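Local coordinates for Lin0861 protein (Listeria innocua, PDB 3O60) that is of unknown function but probably acts as a TetR-like transcriptional regulator, with an N-terminal helix-turn-helix region for binding DNA, at residues I119-V124 with M152-A157. Residues are numbered along the deposited sequence; the frame is centred on the assembly and turned at random.
Sequences IFIDVV and MILSLA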
loop_
_atom_site.group_PDB
_atom_site.type_symbol
_atom_site.label_atom_id
_atom_site.label_comp_id
_atom_site.label_asym_id
_atom_site.label_seq_id
_atom_site.Cartn_x
_atom_site.Cartn_y
_atom_site.Cartn_z
ATOM N N ILE A 119 -17.134 -1.010 15.165
ATOM C CA ILE A 119 -17.191 -1.051 13.724
ATOM C C ILE A 119 -15.977 -1.712 13.154
ATOM O O ILE A 119 -16.056 -2.444 12.220
ATOM C CB ILE A 119 -17.201 0.330 13.164
ATOM C CG1 ILE A 119 -18.552 0.957 13.356
ATOM C CG2 ILE A 119 -16.919 0.290 11.738
ATOM C CD1 ILE A 119 -18.501 2.388 13.269
ATOM N N PHE A 120 -14.836 -1.458 13.731
ATOM C CA PHE A 120 -13.644 -2.044 13.219
ATOM C C PHE A 120 -13.718 -3.530 13.332
ATOM O O PHE A 120 -13.369 -4.227 12.426
ATOM C CB PHE A 120 -12.496 -1.536 14.030
ATOM C CG PHE A 120 -11.198 -2.111 13.656
ATOM C CD1 PHE A 120 -10.459 -1.565 12.675
ATOM C CD2 PHE A 120 -10.708 -3.177 14.303
ATOM C CE1 PHE A 120 -9.303 -2.082 12.354
ATOM C CE2 PHE A 120 -9.551 -3.665 13.976
ATOM C CZ PHE A 120 -8.852 -3.122 13.004
ATOM N N ILE A 121 -14.187 -4.009 14.462
ATOM C CA ILE A 121 -14.227 -5.425 14.778
ATOM C C ILE A 121 -15.140 -6.216 13.859
ATOM O O ILE A 121 -14.788 -7.304 13.419
ATOM C CB ILE A 121 -14.670 -5.658 16.225
ATOM C CG1 ILE A 121 -13.540 -5.309 17.189
ATOM C CG2 ILE A 121 -15.094 -7.094 16.416
ATOM C CD1 ILE A 121 -13.877 -4.208 18.141
ATOM N N ASP A 122 -16.293 -5.655 13.562
ATOM C CA ASP A 122 -17.286 -6.302 12.742
ATOM C C ASP A 122 -16.838 -6.513 11.341
ATOM O O ASP A 122 -16.983 -7.586 10.810
ATOM C CB ASP A 122 -18.526 -5.465 12.726
ATOM C CG ASP A 122 -19.497 -5.899 13.754
ATOM O OD1 ASP A 122 -20.527 -6.509 13.393
ATOM O OD2 ASP A 122 -19.243 -5.612 14.931
ATOM N N VAL A 123 -16.321 -5.463 10.737
ATOM C CA VAL A 123 -15.748 -5.498 9.396
ATOM C C VAL A 123 -14.449 -6.283 9.305
ATOM O O VAL A 123 -14.271 -7.100 8.412
ATOM C CB VAL A 123 -15.466 -4.084 8.898
ATOM C CG1 VAL A 123 -15.493 -4.041 7.390
ATOM C CG2 VAL A 123 -16.470 -3.126 9.474
ATOM N N VAL A 124 -13.528 -6.007 10.187
ATOM C CA VAL A 124 -12.294 -6.705 10.164
ATOM C C VAL A 124 -12.500 -8.105 10.603
ATOM O O VAL A 124 -11.650 -8.927 10.472
ATOM C CB VAL A 124 -11.374 -6.080 11.102
ATOM C CG1 VAL A 124 -10.264 -6.976 11.392
ATOM C CG2 VAL A 124 -10.893 -4.857 10.518
HETATM N N MSE A 152 -8.170 -8.629 19.111
HETATM C CA MSE A 152 -6.736 -8.645 19.362
HETATM C C MSE A 152 -5.985 -7.662 18.482
HETATM O O MSE A 152 -4.999 -7.068 18.897
HETATM C CB MSE A 152 -6.177 -10.044 19.170
HETATM C CG MSE A 152 -6.512 -10.993 20.275
HETATM SE SE MSE A 152 -5.804 -12.711 19.847
HETATM C CE MSE A 152 -4.365 -12.734 21.124
ATOM N N ILE A 153 -6.451 -7.510 17.251
ATOM C CA ILE A 153 -5.860 -6.571 16.315
ATOM C C ILE A 153 -5.993 -5.133 16.798
ATOM O O ILE A 153 -5.065 -4.347 16.680
ATOM C CB ILE A 153 -6.496 -6.713 14.932
ATOM C CG1 ILE A 153 -5.811 -7.835 14.160
ATOM C CG2 ILE A 153 -6.418 -5.408 14.173
ATOM C CD1 ILE A 153 -6.725 -8.597 13.257
ATOM N N LEU A 154 -7.155 -4.788 17.333
ATOM C CA LEU A 154 -7.384 -3.453 17.864
ATOM C C LEU A 154 -6.471 -3.169 19.044
ATOM O O LEU A 154 -5.941 -2.080 19.185
ATOM C CB LEU A 154 -8.836 -3.310 18.307
ATOM C CG LEU A 154 -9.705 -2.311 17.553
ATOM C CD1 LEU A 154 -10.703 -1.669 18.483
ATOM C CD2 LEU A 154 -8.843 -1.264 16.896
ATOM N N SER A 155 -6.302 -4.160 19.903
ATOM C CA SER A 155 -5.492 -4.003 21.099
ATOM C C SER A 155 -4.042 -3.724 20.754
ATOM O O SER A 155 -3.390 -2.922 21.408
ATOM C CB SER A 155 -5.607 -5.236 21.993
ATOM O OG SER A 155 -6.868 -5.280 22.632
ATOM N N LEU A 156 -3.548 -4.362 19.702
ATOM C CA LEU A 156 -2.173 -4.149 19.279
ATOM C C LEU A 156 -1.973 -2.702 18.883
ATOM O O LEU A 156 -0.974 -2.088 19.227
ATOM C CB LEU A 156 -1.844 -5.048 18.092
ATOM C CG LEU A 156 -0.537 -5.824 18.179
ATOM C CD1 LEU A 156 -0.064 -6.226 16.810
ATOM C CD2 LEU A 156 0.501 -4.995 18.877
ATOM N N ALA A 157 -2.934 -2.156 18.157
ATOM C CA ALA A 157 -2.841 -0.777 17.743
ATOM C C ALA A 157 -2.833 0.130 18.957
ATOM O O ALA A 157 -2.070 1.082 19.026
ATOM C CB ALA A 157 -4.000 -0.437 16.846
#
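Phe120 lays one face of its ring against the branched tip of Leu154, joining helices 117-134 and 144-162 in what is probably the all-helical C-terminal domain of a TetR-like regulator. The short segment axes come within 10.3 Å and run at 131° to each other, an oblique and broadly antiparallel crossing bridged by apolar side-chain contacts. The Phe120 CB already points at helix 144-162, and with CG anti to the backbone N (chi1 177°) the ring continues across. The CH-pi evidence is Leu154 CD2, 4.0 Å from the Phe120 ring centroid and 22° off the normal, offset toward the rim. Val124 CG2 backs the opposite face, 3.6 Å above the Phe120 ring plane and over its centre, so the ring is sandwiched between its own helix and the facing one. In the ring plane, Ile153 CG2 meets the edge at Phe120 CZ, 3.5 Å away. Ile72 of helix 65-84 and Ile111 of helix 105-114 also touch Phe120, placing the ring where four helices converge. Two looser methyl contacts add to the interface: Val124 CG1 faces Ile153 CD1 at 4.3 Å, while Ile121, crossing Leu154 at about a right angle, brings its CD1 to 4.1 Å from Leu154 CD1.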